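Local coordinates for MucR Phosphodiesterase (Pseudomonas aeruginosa, PDB 5M1T), which belongs to the EAL-domain family of phosphodiesterases, whose fold is a modified TIM barrel, and holds magnesium ions and the ligand C2E in one pocket, at residues Leu86-Gly91 / Asn124-Gln129; Leu128-Ala133 / Leu170-Gln175; Ile154-Glu159 / Glu205-Arg210. One frame throughout, in Å; residues are numbered along the deposited sequence.

Contacts 1 and 3 share one site: both touch the same magnesium ion and C2E, although their centres lie about 17 Å apart. Asn124 OD1 of contact 1 and Glu156 OE1 of contact 3 are 3.1 Å apart as ligands of that metal, and the backbone Leu125 N comes within 2.9 Å of Glu156 O, a probable hydrogen bond just past the end of strand 120-124, to strand 153-158. Contacts 1 and 2 share helix 127-131: contact 1 involves its N-terminal end, and contact 2 packs Phe130 against helix 166-178; their centres are about 14 Å apart. Phe130 CD1 also lies 3.5 Å from Val157 CG2 of contact 3, while its side chain stays about 9 Å from C2E.

Contact 1 (Leu86-Gly91 / Asn124-Gln129). With MG (magnesium ion), chain D; C2E (9,9'-[(2R,3R,3aS,5S,7aR,9R,10R,10aS,12S,14aR)-3,5,10,12-tetrahydroxy-5,12-dioxidooctahydro-2H,7H-difuro[3,2-d:3',2'-j][1,3,7,9,2,8]tetraoxadiphosphacyclododecine-2,9-diyl]bis(2-amino-1,9-dihydro-6H-purin-6-one)), chain C.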
loop_
_atom_site.group_PDB
_atom_site.type_symbol
_atom_site.label_atom_id
_atom_site.label_comp_id
_atom_site.label_asym_id
_atom_site.label_seq_id
_atom_site.Cartn_x
_atom_site.Cartn_y
_atom_site.Cartn_z
ATOM N N LEU A 86 -1.127 15.193 -9.157
ATOM C CA LEU A 86 -0.348 14.742 -10.304
ATOM C C LEU A 86 0.763 13.788 -9.869
ATOM O O LEU A 86 1.030 12.780 -10.525
ATOM C CB LEU A 86 0.256 15.941 -11.030
ATOM C CG LEU A 86 1.133 15.646 -12.242
ATOM C CD1 LEU A 86 0.278 14.950 -13.311
ATOM C CD2 LEU A 86 1.806 16.905 -12.819
ATOM N N ALA A 87 1.415 14.101 -8.755
ATOM C CA ALA A 87 2.443 13.219 -8.234
ATOM C C ALA A 87 1.879 11.867 -7.825
ATOM O O ALA A 87 2.519 10.826 -8.070
ATOM C CB ALA A 87 3.183 13.868 -7.074
ATOM N N GLU A 88 0.682 11.867 -7.228
ATOM C CA GLU A 88 0.021 10.613 -6.807
ATOM C C GLU A 88 -0.320 9.763 -8.026
ATOM O O GLU A 88 0.071 8.591 -8.094
ATOM C CB GLU A 88 -1.239 10.891 -5.977
ATOM C CG GLU A 88 -1.931 9.658 -5.396
ATOM C CD GLU A 88 -1.359 9.182 -4.052
ATOM O OE1 GLU A 88 -0.141 9.471 -3.762
ATOM O OE2 GLU A 88 -2.122 8.486 -3.303
ATOM N N LYS A 89 -1.029 10.362 -8.987
ATOM C CA LYS A 89 -1.452 9.685 -10.227
ATOM C C LYS A 89 -0.295 9.114 -11.079
ATOM O O LYS A 89 -0.419 8.056 -11.693
ATOM C CB LYS A 89 -2.302 10.657 -11.065
ATOM C CG LYS A 89 -2.665 10.150 -12.452
ATOM C CD LYS A 89 -3.712 11.029 -13.157
ATOM C CE LYS A 89 -3.123 12.337 -13.714
ATOM N NZ LYS A 89 -4.136 13.413 -13.999
ATOM N N THR A 90 0.822 9.825 -11.119
ATOM C CA THR A 90 1.982 9.429 -11.928
ATOM C C THR A 90 2.938 8.503 -11.206
ATOM O O THR A 90 3.730 7.829 -11.834
ATOM C CB THR A 90 2.805 10.650 -12.360
ATOM O OG1 THR A 90 3.113 11.461 -11.198
ATOM C CG2 THR A 90 2.014 11.466 -13.408
ATOM N N GLY A 91 2.873 8.480 -9.878
ATOM C CA GLY A 91 3.816 7.696 -9.098
ATOM C C GLY A 91 5.090 8.453 -8.779
ATOM O O GLY A 91 5.957 7.926 -8.092
ATOM N N ASN A 124 3.883 13.579 6.208
ATOM C CA ASN A 124 2.630 13.111 5.642
ATOM C C ASN A 124 2.803 11.940 4.705
ATOM O O ASN A 124 3.763 11.911 3.921
ATOM C CB ASN A 124 1.959 14.251 4.902
ATOM C CG ASN A 124 1.445 15.317 5.853
ATOM O OD1 ASN A 124 0.470 15.095 6.566
ATOM N ND2 ASN A 124 2.110 16.446 5.902
ATOM N N LEU A 125 1.847 10.990 4.757
ATOM C CA LEU A 125 1.789 9.880 3.790
ATOM C C LEU A 125 0.477 9.896 2.997
ATOM O O LEU A 125 -0.603 9.860 3.556
ATOM C CB LEU A 125 1.935 8.539 4.501
ATOM C CG LEU A 125 3.210 8.316 5.346
ATOM C CD1 LEU A 125 3.187 6.982 6.051
ATOM C CD2 LEU A 125 4.427 8.366 4.465
ATOM N N SER A 126 0.600 9.958 1.675
ATOM C CA SER A 126 -0.535 9.822 0.767
ATOM C C SER A 126 -1.041 8.384 0.827
ATOM O O SER A 126 -0.400 7.514 1.422
ATOM C CB SER A 126 -0.124 10.131 -0.658
ATOM O OG SER A 126 0.622 9.038 -1.160
ATOM N N ALA A 127 -2.184 8.149 0.190
ATOM C CA ALA A 127 -2.760 6.820 0.119
ATOM C C ALA A 127 -1.821 5.822 -0.592
ATOM O O ALA A 127 -1.703 4.669 -0.193
ATOM C CB ALA A 127 -4.113 6.893 -0.580
ATOM N N LEU A 128 -1.142 6.263 -1.634
ATOM C CA LEU A 128 -0.244 5.378 -2.370
ATOM C C LEU A 128 1.012 5.065 -1.526
ATOM O O LEU A 128 1.470 3.933 -1.473
ATOM C CB LEU A 128 0.136 6.006 -3.720
ATOM C CG LEU A 128 0.882 5.137 -4.745
ATOM C CD1 LEU A 128 0.781 5.779 -6.107
ATOM C CD2 LEU A 128 2.360 4.972 -4.466
ATOM N N GLN A 129 1.557 6.062 -0.843
ATOM C CA GLN A 129 2.719 5.829 0.010
ATOM C C GLN A 129 2.354 4.880 1.145
ATOM O O GLN A 129 3.146 4.028 1.529
ATOM C CB GLN A 129 3.220 7.145 0.601
ATOM C CG GLN A 129 3.745 8.129 -0.416
ATOM C CD GLN A 129 3.986 9.489 0.206
ATOM O OE1 GLN A 129 3.046 10.177 0.632
ATOM N NE2 GLN A 129 5.265 9.897 0.259
HETATM MG MG MG D . -0.699 16.479 7.885
HETATM P P1 C2E C . -2.172 18.738 5.832
HETATM O O2P C2E C . -1.484 17.457 6.216
HETATM O O1P C2E C . -3.543 18.943 6.443
HETATM O "O5'" C2E C . -1.203 19.934 6.249
HETATM C "C5'" C2E C . -1.710 21.097 6.866
HETATM C "C4'" C2E C . -2.035 22.160 5.841
HETATM O "O4'" C2E C . -2.723 23.234 6.509
HETATM C "C3'" C2E C . -0.790 22.773 5.223
HETATM O "O3'" C2E C . -1.088 23.159 3.882
HETATM C "C2'" C2E C . -0.544 24.017 6.048
HETATM O "O2'" C2E C . 0.178 25.028 5.344
HETATM C "C1'" C2E C . -1.985 24.439 6.301
HETATM N N9 C2E C . -2.157 25.302 7.469
HETATM C C8 C2E C . -1.564 25.173 8.666
HETATM N N7 C2E C . -1.979 26.153 9.498
HETATM C C5 C2E C . -2.860 26.909 8.827
HETATM C C6 C2E C . -3.671 28.095 9.120
HETATM O O6 C2E C . -3.626 28.619 10.255
HETATM N N1 C2E C . -4.451 28.567 8.134
HETATM C C2 C2E C . -4.501 27.997 6.909
HETATM N N2 C2E C . -5.301 28.522 5.953
HETATM N N3 C2E C . -3.791 26.902 6.581
HETATM C C4 C2E C . -2.968 26.342 7.487
HETATM P P11 C2E C . -0.081 22.798 2.682
HETATM O O21 C2E C . 1.343 23.038 3.160
HETATM O O11 C2E C . -0.392 23.674 1.516
HETATM O O5A C2E C . -0.280 21.245 2.358
HETATM C C5A C2E C . -1.572 20.794 1.939
HETATM C C4A C2E C . -1.626 19.283 1.997
HETATM O O4A C2E C . -0.614 18.710 1.175
HETATM C C3A C2E C . -1.315 18.735 3.365
HETATM O O3A C2E C . -2.427 18.796 4.241
HETATM C C2A C2E C . -0.889 17.322 3.065
HETATM O O2A C2E C . -2.008 16.474 2.851
HETATM C C1A C2E C . -0.169 17.476 1.748
HETATM N N91 C2E C . 1.307 17.473 1.962
HETATM C C81 C2E C . 2.116 18.499 2.299
HETATM N N71 C2E C . 3.411 18.089 2.363
HETATM C C51 C2E C . 3.417 16.779 2.061
HETATM C C61 C2E C . 4.430 15.715 1.948
HETATM O O61 C2E C . 5.634 15.962 2.176
HETATM N N11 C2E C . 4.012 14.483 1.608
HETATM C C21 C2E C . 2.710 14.207 1.380
HETATM N N21 C2E C . 2.349 12.957 1.043
HETATM N N31 C2E C . 1.724 15.126 1.465
HETATM C C41 C2E C . 2.034 16.390 1.806
HETATM O O HOH W 1 -1.439 18.156 9.036
#
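A capping box opens helix 127-131, and Glu88, reaching over from helix 84-90, meets it with both carboxylate oxygens. The glutamate chain leaves its helix with CG anti to the backbone N and then bends at chi2 (85°), which turns the carboxylate toward the start of the other helix. There OE1 accepts from Ser126 OG at 2.7 Å through its syn lone pair. OE2 takes Leu128 N at 2.9 Å, again on the syn side, but with the nitrogen 28° out of the carboxylate plane and the N-H bent to 145°. A glutamate suits this place because its two oxygens meet two different donors, and a negative group at the N-terminal end of a helix would probably be stabilised by the N-H groups there.

Ser126 uses its hydroxyl twice: besides donating to Glu88, OG accepts from Gln129 N at 3.1 Å. In return Gln129 OE1 takes Ser126 N at 2.7 Å, closing the box. That same amide oxygen also accepts from C2E N21 at 2.9 Å, so the bond that closes the cap also sets the group that meets the ligand. Leu128 lies alongside the glutamate, its CB 3.4 Å from Glu88 OE2, and Ile93 of helix 93-113 packs against Glu88, Ser126 and Gln129.

Two residues before the cap, Asn124 OD1 binds magnesium at 2.2 Å, sharing the ion with Glu65, Glu156 and Asp186. Metal and ligand groups placed where a strand gives way to its following helix are characteristic of TIM-barrel pockets, including that of the EAL domain.

Contact 2 (Leu128-Ala133 / Leu170-Gln175); sequences LQFAHA and LVILEQ
Ile172 is the first residue of 170-175 to meet Phe130, and it does so with both of its branches. Its CB points toward helix 127-131, and the CG1 branch carries CD1 over one face of the phenyl ring, 4.1 Å above the plane and displaced from the ring centre. The same methyl lies 3.4 Å from the backbone Phe130 O, a van der Waals contact. The other branch, CG2, touches the ring at CE1 (3.7 Å). A beta-branched isoleucine is apt here, since one methyl can lie on the ring while the other reaches its rim. Ile172 also packs on Leu135 of helix 135-145.

Phe130 comes to this place with CG anti to its own backbone N (chi1 -177°), which sends the ring out from its short helix. In this EAL-domain barrel, helix 127-131 belongs to the connection from strand 120-124 to strand 153-158, and helix 166-178 to the next connection, so the phenylalanine joins consecutive beta-alpha-beta units.

Leu173, one step on, meets the ring at its edge, near the ring plane, the two side chains crossing at about a right angle. Its CD2 is 3.6 Å from Phe130 CE1, and Leu173 CG is 3.9 Å from Phe130 CZ. Leucine brings a compact branched end to this edge, and it packs besides on Leu201 and Pro202.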
loop_
_atom_site.group_PDB
_atom_site.type_symbol
_atom_site.label_atom_id
_atom_site.label_comp_id
_atom_site.label_asym_id
_atom_site.label_seq_id
_atom_site.Cartn_x
_atom_site.Cartn_y
_atom_site.Cartn_z
ATOM N N LEU A 128 -1.142 6.263 -1.634
ATOM C CA LEU A 128 -0.244 5.378 -2.370
ATOM C C LEU A 128 1.012 5.065 -1.526
ATOM O O LEU A 128 1.470 3.933 -1.473
ATOM C CB LEU A 128 0.136 6.006 -3.720
ATOM C CG LEU A 128 0.882 5.137 -4.745
ATOM C CD1 LEU A 128 0.781 5.779 -6.107
ATOM C CD2 LEU A 128 2.360 4.972 -4.466
ATOM N N GLN A 129 1.557 6.062 -0.843
ATOM C CA GLN A 129 2.719 5.829 0.010
ATOM C C GLN A 129 2.354 4.880 1.145
ATOM O O GLN A 129 3.146 4.028 1.529
ATOM C CB GLN A 129 3.220 7.145 0.601
ATOM C CG GLN A 129 3.745 8.129 -0.416
ATOM C CD GLN A 129 3.986 9.489 0.206
ATOM O OE1 GLN A 129 3.046 10.177 0.632
ATOM N NE2 GLN A 129 5.265 9.897 0.259
ATOM N N PHE A 130 1.159 5.048 1.712
ATOM C CA PHE A 130 0.739 4.225 2.847
ATOM C C PHE A 130 0.603 2.752 2.436
ATOM O O PHE A 130 0.901 1.847 3.231
ATOM C CB PHE A 130 -0.564 4.738 3.438
ATOM C CG PHE A 130 -1.015 3.974 4.657
ATOM C CD1 PHE A 130 -0.265 4.005 5.809
ATOM C CD2 PHE A 130 -2.191 3.248 4.655
ATOM C CE1 PHE A 130 -0.643 3.298 6.928
ATOM C CE2 PHE A 130 -2.592 2.540 5.781
ATOM C CZ PHE A 130 -1.802 2.564 6.926
ATOM N N ALA A 131 0.166 2.518 1.193
ATOM C CA ALA A 131 -0.052 1.177 0.664
ATOM C C ALA A 131 1.189 0.586 -0.013
ATOM O O ALA A 131 1.181 -0.599 -0.370
ATOM C CB ALA A 131 -1.191 1.190 -0.336
ATOM N N HIS A 132 2.252 1.377 -0.181
ATOM C CA HIS A 132 3.423 0.925 -0.930
ATOM C C HIS A 132 4.102 -0.234 -0.212
ATOM O O HIS A 132 4.398 -0.148 0.977
ATOM C CB HIS A 132 4.413 2.078 -1.099
ATOM C CG HIS A 132 5.369 1.884 -2.227
ATOM N ND1 HIS A 132 6.483 1.076 -2.137
ATOM C CD2 HIS A 132 5.358 2.367 -3.492
ATOM C CE1 HIS A 132 7.127 1.087 -3.292
ATOM N NE2 HIS A 132 6.464 1.869 -4.129
ATOM N N ALA A 133 4.354 -1.313 -0.927
ATOM C CA ALA A 133 4.971 -2.494 -0.341
ATOM C C ALA A 133 6.242 -2.210 0.466
ATOM O O ALA A 133 6.541 -2.943 1.410
ATOM C CB ALA A 133 5.299 -3.508 -1.433
ATOM N N LEU A 170 -4.003 -1.880 9.738
ATOM C CA LEU A 170 -3.599 -2.372 11.057
ATOM C C LEU A 170 -2.268 -3.094 10.970
ATOM O O LEU A 170 -1.383 -2.875 11.784
ATOM C CB LEU A 170 -4.688 -3.295 11.637
ATOM C CG LEU A 170 -4.765 -3.476 13.152
ATOM C CD1 LEU A 170 -4.824 -2.156 13.912
ATOM C CD2 LEU A 170 -6.004 -4.297 13.516
ATOM N N VAL A 171 -2.108 -3.915 9.950
ATOM C CA VAL A 171 -0.863 -4.656 9.781
ATOM C C VAL A 171 0.276 -3.664 9.582
ATOM O O VAL A 171 1.300 -3.749 10.255
ATOM C CB VAL A 171 -0.959 -5.655 8.605
ATOM C CG1 VAL A 171 0.421 -6.141 8.167
ATOM C CG2 VAL A 171 -1.867 -6.823 8.996
ATOM N N ILE A 172 0.074 -2.697 8.687
ATOM C CA ILE A 172 1.084 -1.650 8.426
ATOM C C ILE A 172 1.414 -0.791 9.662
ATOM O O ILE A 172 2.583 -0.601 10.029
ATOM C CB ILE A 172 0.686 -0.724 7.271
ATOM C CG1 ILE A 172 0.609 -1.485 5.944
ATOM C CG2 ILE A 172 1.707 0.386 7.116
ATOM C CD1 ILE A 172 -0.349 -0.846 4.934
ATOM N N LEU A 173 0.391 -0.261 10.305
ATOM C CA LEU A 173 0.636 0.636 11.425
ATOM C C LEU A 173 1.232 -0.093 12.655
ATOM O O LEU A 173 2.080 0.462 13.341
ATOM C CB LEU A 173 -0.638 1.410 11.787
ATOM C CG LEU A 173 -1.123 2.398 10.736
ATOM C CD1 LEU A 173 -2.453 2.997 11.136
ATOM C CD2 LEU A 173 -0.139 3.514 10.477
ATOM N N GLU A 174 0.799 -1.322 12.917
ATOM C CA GLU A 174 1.390 -2.111 13.991
ATOM C C GLU A 174 2.905 -2.287 13.795
ATOM O O GLU A 174 3.670 -2.110 14.736
ATOM C CB GLU A 174 0.716 -3.495 14.134
ATOM C CG GLU A 174 -0.662 -3.508 14.808
ATOM C CD GLU A 174 -0.691 -2.909 16.223
ATOM O OE1 GLU A 174 0.390 -2.545 16.767
ATOM O OE2 GLU A 174 -1.812 -2.775 16.806
ATOM N N GLN A 175 3.340 -2.607 12.578
ATOM C CA GLN A 175 4.771 -2.699 12.311
ATOM C C GLN A 175 5.480 -1.383 12.650
ATOM O O GLN A 175 6.439 -1.376 13.406
ATOM C CB GLN A 175 5.055 -3.025 10.850
ATOM C CG GLN A 175 4.776 -4.452 10.441
ATOM C CD GLN A 175 4.976 -4.631 8.957
ATOM O OE1 GLN A 175 4.042 -4.492 8.174
ATOM N NE2 GLN A 175 6.209 -4.881 8.557
#

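Contact 3 (Ile154-Glu159 / Glu205-Arg210). With MG (magnesium ion), chain D; C2E (9,9'-[(2R,3R,3aS,5S,7aR,9R,10R,10aS,12S,14aR)-3,5,10,12-tetrahydroxy-5,12-dioxidooctahydro-2H,7H-difuro[3,2-d:3',2'-j][1,3,7,9,2,8]tetraoxadiphosphacyclododecine-2,9-diyl]bis(2-amino-1,9-dihydro-6H-purin-6-one)), chain C.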
loop_
_atom_site.group_PDB
_atom_site.type_symbol
_atom_site.label_atom_id
_atom_site.label_comp_id
_atom_site.label_asym_id
_atom_site.label_seq_id
_atom_site.Cartn_x
_atom_site.Cartn_y
_atom_site.Cartn_z
ATOM N N ILE A 154 7.024 11.129 13.397
ATOM C CA ILE A 154 5.586 10.912 13.431
ATOM C C ILE A 154 5.148 10.760 11.991
ATOM O O ILE A 154 5.584 11.532 11.114
ATOM C CB ILE A 154 4.839 12.108 14.086
ATOM C CG1 ILE A 154 5.024 12.088 15.597
ATOM C CG2 ILE A 154 3.346 12.106 13.736
ATOM C CD1 ILE A 154 4.578 13.366 16.305
ATOM N N LEU A 155 4.328 9.752 11.715
ATOM C CA LEU A 155 3.805 9.570 10.394
ATOM C C LEU A 155 2.294 9.843 10.428
ATOM O O LEU A 155 1.555 9.274 11.273
ATOM C CB LEU A 155 4.125 8.186 9.895
ATOM C CG LEU A 155 5.612 7.941 9.623
ATOM C CD1 LEU A 155 5.867 6.473 9.394
ATOM C CD2 LEU A 155 6.154 8.722 8.427
ATOM N N GLU A 156 1.855 10.735 9.528
ATOM C CA GLU A 156 0.449 11.125 9.426
ATOM C C GLU A 156 -0.273 10.472 8.218
ATOM O O GLU A 156 0.107 10.680 7.077
ATOM C CB GLU A 156 0.343 12.653 9.324
ATOM C CG GLU A 156 0.932 13.418 10.515
ATOM C CD GLU A 156 0.625 14.917 10.513
ATOM O OE1 GLU A 156 -0.119 15.389 9.606
ATOM O OE2 GLU A 156 1.134 15.620 11.438
ATOM N N VAL A 157 -1.303 9.693 8.498
ATOM C CA VAL A 157 -2.136 9.080 7.483
ATOM C C VAL A 157 -3.546 9.624 7.711
ATOM O O VAL A 157 -3.989 9.813 8.868
ATOM C CB VAL A 157 -2.134 7.539 7.621
ATOM C CG1 VAL A 157 -2.890 6.887 6.486
ATOM C CG2 VAL A 157 -0.711 7.014 7.585
ATOM N N THR A 158 -4.251 9.942 6.642
ATOM C CA THR A 158 -5.551 10.580 6.827
ATOM C C THR A 158 -6.561 9.548 7.341
ATOM O O THR A 158 -6.374 8.328 7.184
ATOM C CB THR A 158 -6.104 11.254 5.534
ATOM O OG1 THR A 158 -6.291 10.264 4.502
ATOM C CG2 THR A 158 -5.181 12.418 5.059
ATOM N N GLU A 159 -7.628 10.050 7.952
ATOM C CA GLU A 159 -8.757 9.228 8.347
ATOM C C GLU A 159 -9.221 8.316 7.192
ATOM O O GLU A 159 -9.409 7.128 7.374
ATOM C CB GLU A 159 -9.907 10.135 8.826
ATOM C CG GLU A 159 -10.999 9.386 9.596
ATOM C CD GLU A 159 -12.145 10.290 10.001
ATOM O OE1 GLU A 159 -12.084 11.496 9.641
ATOM O OE2 GLU A 159 -13.103 9.797 10.666
ATOM N N GLU A 205 -2.182 10.071 18.127
ATOM C CA GLU A 205 -2.870 11.367 18.061
ATOM C C GLU A 205 -3.877 11.455 16.908
ATOM O O GLU A 205 -3.721 10.798 15.880
ATOM C CB GLU A 205 -1.855 12.519 17.987
ATOM C CG GLU A 205 -1.096 12.589 16.706
ATOM C CD GLU A 205 -0.196 13.828 16.531
ATOM O OE1 GLU A 205 0.451 14.316 17.514
ATOM O OE2 GLU A 205 -0.121 14.292 15.353
ATOM N N LEU A 206 -4.928 12.243 17.130
ATOM C CA LEU A 206 -5.785 12.680 16.064
ATOM C C LEU A 206 -5.543 14.151 15.808
ATOM O O LEU A 206 -5.343 14.924 16.756
ATOM C CB LEU A 206 -7.242 12.460 16.401
ATOM C CG LEU A 206 -7.675 11.112 16.958
ATOM C CD1 LEU A 206 -9.150 11.230 17.257
ATOM C CD2 LEU A 206 -7.408 9.962 15.986
ATOM N N LYS A 207 -5.599 14.524 14.521
ATOM C CA LYS A 207 -5.478 15.934 14.105
ATOM C C LYS A 207 -6.803 16.424 13.523
ATOM O O LYS A 207 -7.193 16.038 12.418
ATOM C CB LYS A 207 -4.373 16.138 13.082
ATOM C CG LYS A 207 -3.069 15.498 13.482
ATOM C CD LYS A 207 -1.918 15.956 12.618
ATOM C CE LYS A 207 -1.262 17.222 13.149
ATOM N NZ LYS A 207 -0.351 17.824 12.089
ATOM N N ILE A 208 -7.464 17.316 14.250
ATOM C CA ILE A 208 -8.724 17.848 13.777
ATOM C C ILE A 208 -8.523 18.630 12.479
ATOM O O ILE A 208 -7.634 19.502 12.419
ATOM C CB ILE A 208 -9.377 18.796 14.793
ATOM C CG1 ILE A 208 -9.579 18.100 16.140
ATOM C CG2 ILE A 208 -10.697 19.260 14.229
ATOM C CD1 ILE A 208 -9.774 19.067 17.277
ATOM N N ASP A 209 -9.348 18.355 11.464
ATOM C CA ASP A 209 -9.126 19.003 10.171
ATOM C C ASP A 209 -9.353 20.498 10.293
ATOM O O ASP A 209 -10.308 20.934 10.965
ATOM C CB ASP A 209 -10.035 18.477 9.092
ATOM C CG ASP A 209 -9.708 19.084 7.731
ATOM O OD1 ASP A 209 -8.601 18.844 7.213
ATOM O OD2 ASP A 209 -10.537 19.852 7.204
ATOM N N ARG A 210 -8.482 21.270 9.652
ATOM C CA ARG A 210 -8.544 22.718 9.714
ATOM C C ARG A 210 -9.870 23.264 9.257
ATOM O O ARG A 210 -10.247 24.339 9.683
ATOM C CB ARG A 210 -7.441 23.366 8.886
ATOM C CG ARG A 210 -7.490 23.094 7.383
ATOM C CD ARG A 210 -6.332 23.845 6.714
ATOM N NE ARG A 210 -6.000 23.545 5.322
ATOM C CZ ARG A 210 -5.643 22.346 4.825
ATOM N NH1 ARG A 210 -5.677 21.213 5.565
ATOM N NH2 ARG A 210 -5.282 22.265 3.531
HETATM MG MG MG D . -0.699 16.479 7.885
HETATM P P1 C2E C . -2.172 18.738 5.832
HETATM O O2P C2E C . -1.484 17.457 6.216
HETATM O O1P C2E C . -3.543 18.943 6.443
HETATM O "O5'" C2E C . -1.203 19.934 6.249
HETATM C "C5'" C2E C . -1.710 21.097 6.866
HETATM C "C4'" C2E C . -2.035 22.160 5.841
HETATM O "O4'" C2E C . -2.723 23.234 6.509
HETATM C "C3'" C2E C . -0.790 22.773 5.223
HETATM O "O3'" C2E C . -1.088 23.159 3.882
HETATM C "C2'" C2E C . -0.544 24.017 6.048
HETATM O "O2'" C2E C . 0.178 25.028 5.344
HETATM C "C1'" C2E C . -1.985 24.439 6.301
HETATM N N9 C2E C . -2.157 25.302 7.469
HETATM C C8 C2E C . -1.564 25.173 8.666
HETATM N N7 C2E C . -1.979 26.153 9.498
HETATM C C5 C2E C . -2.860 26.909 8.827
HETATM C C6 C2E C . -3.671 28.095 9.120
HETATM O O6 C2E C . -3.626 28.619 10.255
HETATM N N1 C2E C . -4.451 28.567 8.134
HETATM C C2 C2E C . -4.501 27.997 6.909
HETATM N N2 C2E C . -5.301 28.522 5.953
HETATM N N3 C2E C . -3.791 26.902 6.581
HETATM C C4 C2E C . -2.968 26.342 7.487
HETATM P P11 C2E C . -0.081 22.798 2.682
HETATM O O21 C2E C . 1.343 23.038 3.160
HETATM O O11 C2E C . -0.392 23.674 1.516
HETATM O O5A C2E C . -0.280 21.245 2.358
HETATM C C5A C2E C . -1.572 20.794 1.939
HETATM C C4A C2E C . -1.626 19.283 1.997
HETATM O O4A C2E C . -0.614 18.710 1.175
HETATM C C3A C2E C . -1.315 18.735 3.365
HETATM O O3A C2E C . -2.427 18.796 4.241
HETATM C C2A C2E C . -0.889 17.322 3.065
HETATM O O2A C2E C . -2.008 16.474 2.851
HETATM C C1A C2E C . -0.169 17.476 1.748
HETATM N N91 C2E C . 1.307 17.473 1.962
HETATM C C81 C2E C . 2.116 18.499 2.299
HETATM N N71 C2E C . 3.411 18.089 2.363
HETATM C C51 C2E C . 3.417 16.779 2.061
HETATM C C61 C2E C . 4.430 15.715 1.948
HETATM O O61 C2E C . 5.634 15.962 2.176
HETATM N N11 C2E C . 4.012 14.483 1.608
HETATM C C21 C2E C . 2.710 14.207 1.380
HETATM N N21 C2E C . 2.349 12.957 1.043
HETATM N N31 C2E C . 1.724 15.126 1.465
HETATM C C41 C2E C . 2.034 16.390 1.806
HETATM O O HOH W 2 1.711 15.379 13.909
HETATM O O HOH W 1 -1.439 18.156 9.036
#
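Glu156 and Lys207 both start with CG anti to the carbonyl carbon, beside the backbone N; the glutamate then runs out extended, whereas the lysine bends at chi3 (88°). These paths make the two side chains cross at about a right angle and bring Lys207 NZ to Glu156 OE2 at 2.7 Å, a hydrogen-bonded salt bridge. The lysine nitrogen comes to the syn side of that oxygen, 26° out of the carboxylate plane.

The other oxygen, Glu156 OE1, binds magnesium at 2.1 Å. Glutamate suits the position because one carboxylate can serve the metal and the lysine at once, and a long, flexible lysine can reach across to it. Lys207 NZ makes a second salt bridge, to Glu65, itself a ligand of the same ion, so the lysine lies in the second shell and braces two first-shell groups.

On the same carboxylate oxygen of Glu156 a second acid draws near: Glu205 OE2 is 4.3 Å from Glu156 OE2. Water 2 mediates between these like charges, donating to Glu156 OE2 at 2.5 Å and to Glu205 OE2 at 2.6 Å. Glu205 is further held by Ser184 OG and by a salt bridge to Lys53, which probably offsets the crowding of acidic groups. Beyond the strand, C2E O4' lies over one face of the Arg210 guanidinium, and Arg210 NH1 is 3.2 Å from the phosphate oxygen C2E O1P, an apt placing for a cationic side chain.

Strands 154-158 and 205-208 are not neighbours in the sheet: their axes, inclined at 56°, come no nearer than 9.1 Å, and strand 182-188, which carries Asp186 to the metal, runs between them. Strand 120-124 flanks Glu156 on its other side, and strand 239-243 packs against Glu205 and Lys207 through Val241.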